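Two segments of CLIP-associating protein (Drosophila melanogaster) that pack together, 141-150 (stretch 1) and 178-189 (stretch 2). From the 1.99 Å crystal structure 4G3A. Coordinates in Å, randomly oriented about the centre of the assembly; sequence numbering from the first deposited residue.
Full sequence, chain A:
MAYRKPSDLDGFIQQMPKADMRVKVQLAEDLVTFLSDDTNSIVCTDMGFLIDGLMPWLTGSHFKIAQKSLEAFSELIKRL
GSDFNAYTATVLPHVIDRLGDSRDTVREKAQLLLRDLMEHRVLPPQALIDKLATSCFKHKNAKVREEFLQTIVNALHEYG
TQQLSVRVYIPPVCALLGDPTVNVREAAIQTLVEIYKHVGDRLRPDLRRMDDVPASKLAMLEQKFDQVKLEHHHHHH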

# COMPACT_ATOMS: atom_id res chain seq x y z
N ASN A 141 -13.60 3.57 5.25
CA ASN A 141 -13.06 4.86 4.81
C ASN A 141 -12.90 4.89 3.29
O ASN A 141 -12.19 4.06 2.72
CB ASN A 141 -11.73 5.10 5.52
CG ASN A 141 -11.16 6.48 5.24
OD1 ASN A 141 -10.88 6.83 4.10
ND2 ASN A 141 -10.98 7.27 6.29
N ALA A 142 -13.57 5.84 2.63
CA ALA A 142 -13.54 5.93 1.17
C ALA A 142 -12.13 6.16 0.64
O ALA A 142 -11.81 5.78 -0.49
CB ALA A 142 -14.48 7.05 0.67
N LYS A 143 -11.28 6.81 1.44
CA LYS A 143 -9.93 7.09 0.98
C LYS A 143 -9.09 5.81 0.94
O LYS A 143 -8.24 5.66 0.07
CB LYS A 143 -9.25 8.18 1.82
CG LYS A 143 -7.99 8.77 1.16
CD LYS A 143 -8.29 9.47 -0.16
CE LYS A 143 -7.07 10.24 -0.67
NZ LYS A 143 -7.26 10.88 -2.01
N VAL A 144 -9.34 4.88 1.86
CA VAL A 144 -8.73 3.57 1.74
C VAL A 144 -9.19 2.86 0.47
O VAL A 144 -8.37 2.30 -0.27
CB VAL A 144 -9.04 2.67 2.94
CG1 VAL A 144 -8.52 1.26 2.69
CG2 VAL A 144 -8.44 3.26 4.22
N ARG A 145 -10.50 2.86 0.22
CA ARG A 145 -11.02 2.17 -0.95
C ARG A 145 -10.40 2.75 -2.22
O ARG A 145 -9.97 2.02 -3.11
CB ARG A 145 -12.55 2.23 -0.99
CG ARG A 145 -13.21 1.69 0.31
CD ARG A 145 -14.70 1.41 0.13
NE ARG A 145 -15.50 2.59 -0.20
CZ ARG A 145 -15.97 3.45 0.70
NH1 ARG A 145 -15.70 3.29 1.99
NH2 ARG A 145 -16.71 4.49 0.31
N GLU A 146 -10.32 4.07 -2.30
CA GLU A 146 -9.72 4.73 -3.45
C GLU A 146 -8.22 4.47 -3.58
O GLU A 146 -7.71 4.21 -4.68
CB GLU A 146 -9.95 6.24 -3.37
CG GLU A 146 -9.36 6.97 -4.56
CD GLU A 146 -9.52 8.47 -4.44
OE1 GLU A 146 -10.02 8.93 -3.40
OE2 GLU A 146 -9.14 9.18 -5.40
N GLU A 147 -7.50 4.55 -2.46
CA GLU A 147 -6.06 4.32 -2.47
C GLU A 147 -5.75 2.89 -2.91
O GLU A 147 -4.82 2.66 -3.70
CB GLU A 147 -5.44 4.61 -1.09
CG GLU A 147 -5.33 6.09 -0.75
CD GLU A 147 -4.28 6.80 -1.59
OE1 GLU A 147 -3.36 6.13 -2.10
OE2 GLU A 147 -4.37 8.04 -1.72
N PHE A 148 -6.53 1.93 -2.42
CA PHE A 148 -6.30 0.55 -2.77
C PHE A 148 -6.43 0.31 -4.27
O PHE A 148 -5.62 -0.43 -4.86
CB PHE A 148 -7.18 -0.42 -1.98
CG PHE A 148 -7.08 -1.84 -2.46
CD1 PHE A 148 -5.85 -2.48 -2.50
CD2 PHE A 148 -8.21 -2.52 -2.92
CE1 PHE A 148 -5.74 -3.77 -2.97
CE2 PHE A 148 -8.11 -3.83 -3.39
CZ PHE A 148 -6.88 -4.45 -3.41
N LEU A 149 -7.43 0.93 -4.90
CA LEU A 149 -7.56 0.83 -6.36
C LEU A 149 -6.27 1.32 -7.01
O LEU A 149 -5.79 0.72 -7.97
CB LEU A 149 -8.78 1.60 -6.87
CG LEU A 149 -10.13 0.98 -6.48
CD1 LEU A 149 -11.30 1.91 -6.76
CD2 LEU A 149 -10.35 -0.39 -7.14
N GLN A 150 -5.69 2.38 -6.46
CA GLN A 150 -4.45 2.92 -7.01
C GLN A 150 -3.29 1.96 -6.79
O GLN A 150 -2.39 1.85 -7.63
CB GLN A 150 -4.16 4.30 -6.41
CG GLN A 150 -2.93 4.98 -6.99
CD GLN A 150 -3.10 5.38 -8.44
OE1 GLN A 150 -2.26 5.06 -9.29
NE2 GLN A 150 -4.20 6.07 -8.73
N GLY A 178 -20.51 1.59 -8.15
CA GLY A 178 -21.67 2.07 -7.41
C GLY A 178 -21.37 2.46 -5.97
O GLY A 178 -22.25 2.45 -5.11
N ASP A 179 -20.11 2.82 -5.70
CA ASP A 179 -19.72 3.27 -4.36
C ASP A 179 -20.53 4.51 -3.97
O ASP A 179 -20.88 5.31 -4.83
CB ASP A 179 -18.22 3.60 -4.35
CG ASP A 179 -17.64 3.67 -2.95
OD1 ASP A 179 -17.56 4.78 -2.39
OD2 ASP A 179 -17.25 2.61 -2.43
N PRO A 180 -20.85 4.66 -2.68
CA PRO A 180 -21.63 5.87 -2.34
C PRO A 180 -20.82 7.16 -2.48
O PRO A 180 -21.40 8.23 -2.40
CB PRO A 180 -22.01 5.64 -0.88
CG PRO A 180 -20.99 4.67 -0.36
CD PRO A 180 -20.67 3.77 -1.53
N THR A 181 -19.51 7.03 -2.68
CA THR A 181 -18.62 8.19 -2.73
C THR A 181 -18.18 8.43 -4.16
O THR A 181 -17.76 7.50 -4.85
CB THR A 181 -17.36 7.93 -1.85
OG1 THR A 181 -17.69 8.15 -0.47
CG2 THR A 181 -16.23 8.85 -2.24
N VAL A 182 -18.25 9.68 -4.62
CA VAL A 182 -17.93 9.97 -6.02
C VAL A 182 -16.45 9.72 -6.32
O VAL A 182 -16.11 9.23 -7.40
CB VAL A 182 -18.35 11.40 -6.46
CG1 VAL A 182 -17.56 12.45 -5.71
CG2 VAL A 182 -18.19 11.56 -7.96
N ASN A 183 -15.57 10.04 -5.37
CA ASN A 183 -14.13 9.83 -5.57
C ASN A 183 -13.78 8.38 -5.87
O ASN A 183 -12.87 8.09 -6.66
CB ASN A 183 -13.33 10.28 -4.35
CG ASN A 183 -13.57 11.73 -4.01
OD1 ASN A 183 -14.68 12.11 -3.62
ND2 ASN A 183 -12.54 12.55 -4.15
N VAL A 184 -14.49 7.46 -5.22
CA VAL A 184 -14.27 6.04 -5.44
C VAL A 184 -14.89 5.59 -6.77
O VAL A 184 -14.25 4.86 -7.53
CB VAL A 184 -14.81 5.21 -4.27
CG1 VAL A 184 -14.72 3.73 -4.60
CG2 VAL A 184 -14.01 5.52 -2.99
N ARG A 185 -16.12 6.02 -7.05
CA ARG A 185 -16.75 5.67 -8.32
C ARG A 185 -15.83 6.05 -9.48
O ARG A 185 -15.59 5.25 -10.38
CB ARG A 185 -18.12 6.35 -8.49
CG ARG A 185 -19.19 5.86 -7.50
CD ARG A 185 -20.63 6.32 -7.91
NE ARG A 185 -20.75 7.77 -7.90
CZ ARG A 185 -21.13 8.50 -6.85
NH1 ARG A 185 -21.44 7.91 -5.69
NH2 ARG A 185 -21.20 9.82 -6.94
N GLU A 186 -15.29 7.27 -9.43
CA GLU A 186 -14.38 7.75 -10.47
C GLU A 186 -13.05 7.00 -10.52
O GLU A 186 -12.51 6.76 -11.60
CB GLU A 186 -14.18 9.26 -10.35
CG GLU A 186 -15.44 10.03 -10.74
CD GLU A 186 -15.24 11.53 -10.76
OE1 GLU A 186 -14.30 12.02 -10.11
OE2 GLU A 186 -16.04 12.22 -11.44
N ALA A 187 -12.52 6.62 -9.35
CA ALA A 187 -11.30 5.82 -9.27
C ALA A 187 -11.51 4.43 -9.87
O ALA A 187 -10.62 3.88 -10.51
CB ALA A 187 -10.87 5.68 -7.81
N ALA A 188 -12.68 3.86 -9.63
CA ALA A 188 -13.01 2.53 -10.12
C ALA A 188 -13.01 2.55 -11.65
O ALA A 188 -12.51 1.63 -12.30
CB ALA A 188 -14.37 2.09 -9.58
N ILE A 189 -13.57 3.62 -12.22
CA ILE A 189 -13.59 3.80 -13.67
C ILE A 189 -12.17 3.81 -14.21
O ILE A 189 -11.83 3.03 -15.09
CB ILE A 189 -14.27 5.12 -14.08
CG1 ILE A 189 -15.76 5.08 -13.72
CG2 ILE A 189 -14.10 5.37 -15.57
CD1 ILE A 189 -16.46 6.41 -13.84
O HOH W 1 -11.11 9.87 -7.72

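A two-pronged salt bridge ties the first helix to the loop that leads into the second: Arg-145 NE donates to Asp-179 OD2 at 2.8 Å, and Arg-145 NH2 donates to Asp-179 OD1, also at 2.8 Å. The second bond is nearly straight (170°), the first more bent (138°), and OD2 lies near the guanidinium plane, at its edge. Asp-179 also organises its own segment. Its OD1 accepts from Thr-181 N at 3.0 Å, and its backbone O accepts from Arg-185 NH1 at 2.8 Å, so one residue links the partner helix, the turn and the first turn of its own helix. Thr-181 holds the N-cap position but makes no side-chain capping bond; its OG1 instead lies 3.6 Å from Ala-142 CB. At the start of the other helix, Asn-141 does cap: its OD1 accepts from Lys-143 N at 2.7 Å and, weakly, from Val-144 N at 3.3 Å.

Beyond the salt bridge the helices run nearly parallel, 12° apart, with axes approaching to 9.0 Å. Val-184 sits where the backbones come close, its CA 5.1 Å from the CA of Glu-146. Its CG2 fits against the first helix, 3.3 Å from Ala-142 O, 4.0 Å from Ala-142 CB and 4.1 Å from Arg-145 CB. Further along, Leu-149 reaches across with CD1, which lies 3.9 Å from Ala-187 CB and 4.2 Å from Ala-188 CB; these short side chains leave the leucine methyl close to the backbone, 3.7 Å from Ala-188 N. Glu-146, extended with chi1 and chi2 both t, lays its aliphatic part on the second helix, CG being 3.8 Å from Ala-187 CB. Its carboxylate is bridged by a water that donates to Glu-146 OE2 (3.1 Å) and to Asn-183 O (2.7 Å).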